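Local coordinates for sulfate transporter 4.1, chloroplastic (Arabidopsis thaliana, PDB 7LHV), which carries sulfate across the membrane together with protons and may help regulate sulfate assimilation, at residues R532-I537 with M576-H581. Residues are numbered along the deposited sequence; the frame is centred on the assembly and turned at random.
Sequences RIDSPI and MSPVTH
Val579 packs between Ile533 and Ile537 in the buried part of this contact. Its CG2 lies 4.0 Å from Ile533 CB, while CG1, anti to the backbone N (chi1 -177°), approaches Ile537 CG1 at 3.8 Å. The backbone between the two isoleucines bends through an inverse gamma turn centred on Asp534, and Ser535 O also rests against both valine methyls. One main-chain hydrogen bond joins the segments beyond this apolar cluster, from Ile537 N to His581 O (3.2 Å, 141° at the hydrogen). Beside it, Pro536 CB sits over one face of the His581 imidazole in a CH-pi contact, 3.7 Å from the ring centroid.

Away from the buried Val579 and its two isoleucines, both ends of the contact are partly exposed. At one of them the aliphatic part of Arg532 crosses the Pro578 ring at about a right angle, CG to CG 3.6 Å, and the guanidinium of Arg532 forms a salt bridge with Asp534. Arg532 NH2 meets Asp534 OD2 on the syn side, almost in the guanidinium plane. An alanine at Arg532 would probably leave the Asp534 carboxylate without this charged mate and open a gap beside Pro578.

The contact lies in the STAS domain, where the loops that follow the adjacent parallel strands 527-533 and 569-575 meet; the second loop leads on to helix 584-599. Helix 542-560 packs on Ile533 and Ile537, strand 501-504 flanks Arg532, and Glu495 of the second subunit packs against Pro536 and His581.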
ATOM      1  N   ARG A 532       0.195   1.273  27.846  1.00 60.15           N
ATOM      2  CA  ARG A 532      -1.034   1.550  27.117  1.00 60.15           C
ATOM      3  C   ARG A 532      -0.722   1.618  25.632  1.00 60.15           C
ATOM      4  O   ARG A 532       0.181   2.353  25.217  1.00 60.15           O
ATOM      5  CB  ARG A 532      -1.667   2.860  27.580  1.00 60.15           C
ATOM      6  CG  ARG A 532      -3.017   3.172  26.993  1.00 60.15           C
ATOM      7  CD  ARG A 532      -3.439   4.577  27.374  1.00 60.15           C
ATOM      8  NE  ARG A 532      -2.577   5.577  26.757  1.00 60.15           N
ATOM      9  CZ  ARG A 532      -2.288   6.753  27.299  1.00 60.15           C
ATOM     10  NH1 ARG A 532      -2.787   7.117  28.468  1.00 60.15           N
ATOM     11  NH2 ARG A 532      -1.478   7.582  26.648  1.00 60.15           N
ATOM     12  N   ILE A 533      -1.462   0.853  24.837  1.00 57.03           N
ATOM     13  CA  ILE A 533      -1.317   0.866  23.389  1.00 57.03           C
ATOM     14  C   ILE A 533      -2.330   1.858  22.835  1.00 57.03           C
ATOM     15  O   ILE A 533      -3.529   1.576  22.799  1.00 57.03           O
ATOM     16  CB  ILE A 533      -1.514  -0.529  22.788  1.00 57.03           C
ATOM     17  CG1 ILE A 533      -0.458  -1.498  23.322  1.00 57.03           C
ATOM     18  CG2 ILE A 533      -1.460  -0.466  21.273  1.00 57.03           C
ATOM     19  CD1 ILE A 533      -0.969  -2.426  24.396  1.00 57.03           C
ATOM     20  N   ASP A 534      -1.849   3.017  22.392  1.00 56.87           N
ATOM     21  CA  ASP A 534      -2.737   4.081  21.940  1.00 56.87           C
ATOM     22  C   ASP A 534      -3.191   3.867  20.503  1.00 56.87           C
ATOM     23  O   ASP A 534      -3.081   4.778  19.677  1.00 56.87           O
ATOM     24  CB  ASP A 534      -2.044   5.438  22.065  1.00 56.87           C
ATOM     25  CG  ASP A 534      -1.707   5.794  23.495  1.00 56.87           C
ATOM     26  OD1 ASP A 534      -2.545   5.541  24.384  1.00 56.87           O
ATOM     27  OD2 ASP A 534      -0.605   6.330  23.736  1.00 56.87           O
ATOM     28  N   SER A 535      -3.719   2.681  20.200  1.00 53.21           N
ATOM     29  CA  SER A 535      -4.180   2.350  18.858  1.00 53.21           C
ATOM     30  C   SER A 535      -4.849   0.983  18.851  1.00 53.21           C
ATOM     31  O   SER A 535      -4.566   0.153  19.723  1.00 53.21           O
ATOM     32  CB  SER A 535      -3.018   2.356  17.866  1.00 53.21           C
ATOM     33  OG  SER A 535      -1.937   1.583  18.354  1.00 53.21           O
ATOM     34  N   PRO A 536      -5.740   0.712  17.901  1.00 50.56           N
ATOM     35  CA  PRO A 536      -6.212  -0.662  17.719  1.00 50.56           C
ATOM     36  C   PRO A 536      -5.073  -1.563  17.274  1.00 50.56           C
ATOM     37  O   PRO A 536      -4.169  -1.145  16.548  1.00 50.56           O
ATOM     38  CB  PRO A 536      -7.281  -0.531  16.629  1.00 50.56           C
ATOM     39  CG  PRO A 536      -6.946   0.728  15.925  1.00 50.56           C
ATOM     40  CD  PRO A 536      -6.385   1.641  16.962  1.00 50.56           C
ATOM     41  N   ILE A 537      -5.125  -2.815  17.712  1.00 48.83           N
ATOM     42  CA  ILE A 537      -4.090  -3.794  17.410  1.00 48.83           C
ATOM     43  C   ILE A 537      -4.586  -4.685  16.281  1.00 48.83           C
ATOM     44  O   ILE A 537      -5.647  -5.307  16.390  1.00 48.83           O
ATOM     45  CB  ILE A 537      -3.720  -4.624  18.646  1.00 48.83           C
ATOM     46  CG1 ILE A 537      -3.477  -3.716  19.849  1.00 48.83           C
ATOM     47  CG2 ILE A 537      -2.493  -5.459  18.370  1.00 48.83           C
ATOM     48  CD1 ILE A 537      -3.154  -4.464  21.117  1.00 48.83           C
ATOM     49  N   MET A 576      -5.814  -1.392  27.738  1.00 60.94           N
ATOM     50  CA  MET A 576      -6.403  -1.589  26.424  1.00 60.94           C
ATOM     51  C   MET A 576      -7.654  -0.743  26.228  1.00 60.94           C
ATOM     52  O   MET A 576      -8.477  -1.046  25.361  1.00 60.94           O
ATOM     53  CB  MET A 576      -6.695  -3.072  26.194  1.00 60.94           C
ATOM     54  CG  MET A 576      -5.423  -3.902  26.116  1.00 60.94           C
ATOM     55  SD  MET A 576      -5.666  -5.672  25.927  1.00 60.94           S
ATOM     56  CE  MET A 576      -6.274  -5.736  24.250  1.00 60.94           C
ATOM     57  N   SER A 577      -7.817   0.305  27.036  1.00 59.55           N
ATOM     58  CA  SER A 577      -8.932   1.225  26.833  1.00 59.55           C
ATOM     59  C   SER A 577      -8.894   1.943  25.487  1.00 59.55           C
ATOM     60  O   SER A 577      -9.957   2.034  24.847  1.00 59.55           O
ATOM     61  CB  SER A 577      -9.013   2.217  28.003  1.00 59.55           C
ATOM     62  OG  SER A 577      -7.795   2.899  28.227  1.00 59.55           O
ATOM     63  N   PRO A 578      -7.763   2.465  24.992  1.00 55.47           N
ATOM     64  CA  PRO A 578      -7.775   3.064  23.653  1.00 55.47           C
ATOM     65  C   PRO A 578      -7.752   2.050  22.527  1.00 55.47           C
ATOM     66  O   PRO A 578      -7.931   2.442  21.366  1.00 55.47           O
ATOM     67  CB  PRO A 578      -6.503   3.915  23.645  1.00 55.47           C
ATOM     68  CG  PRO A 578      -5.593   3.188  24.515  1.00 55.47           C
ATOM     69  CD  PRO A 578      -6.429   2.588  25.606  1.00 55.47           C
ATOM     70  N   VAL A 579      -7.538   0.770  22.822  1.00 53.72           N
ATOM     71  CA  VAL A 579      -7.525  -0.274  21.802  1.00 53.72           C
ATOM     72  C   VAL A 579      -8.973  -0.513  21.386  1.00 53.72           C
ATOM     73  O   VAL A 579      -9.739  -1.158  22.103  1.00 53.72           O
ATOM     74  CB  VAL A 579      -6.860  -1.556  22.302  1.00 53.72           C
ATOM     75  CG1 VAL A 579      -6.800  -2.578  21.191  1.00 53.72           C
ATOM     76  CG2 VAL A 579      -5.469  -1.260  22.821  1.00 53.72           C
ATOM     77  N   THR A 580      -9.353   0.017  20.223  1.00 56.67           N
ATOM     78  CA  THR A 580     -10.737  -0.097  19.779  1.00 56.67           C
ATOM     79  C   THR A 580     -11.106  -1.541  19.467  1.00 56.67           C
ATOM     80  O   THR A 580     -12.188  -2.006  19.839  1.00 56.67           O
ATOM     81  CB  THR A 580     -10.967   0.793  18.561  1.00 56.67           C
ATOM     82  OG1 THR A 580     -10.693   2.155  18.907  1.00 56.67           O
ATOM     83  CG2 THR A 580     -12.407   0.686  18.092  1.00 56.67           C
ATOM     84  N   HIS A 581     -10.217  -2.270  18.793  1.00 55.60           N
ATOM     85  CA  HIS A 581     -10.502  -3.640  18.397  1.00 55.60           C
ATOM     86  C   HIS A 581      -9.189  -4.391  18.239  1.00 55.60           C
ATOM     87  O   HIS A 581      -8.128  -3.790  18.065  1.00 55.60           O
ATOM     88  CB  HIS A 581     -11.308  -3.688  17.098  1.00 55.60           C
ATOM     89  CG  HIS A 581     -10.756  -2.813  16.016  1.00 55.60           C
ATOM     90  ND1 HIS A 581      -9.656  -3.167  15.263  1.00 55.60           N
ATOM     91  CD2 HIS A 581     -11.149  -1.602  15.559  1.00 55.60           C
ATOM     92  CE1 HIS A 581      -9.396  -2.211  14.391  1.00 55.60           C
ATOM     93  NE2 HIS A 581     -10.287  -1.249  14.549  1.00 55.60           N
TER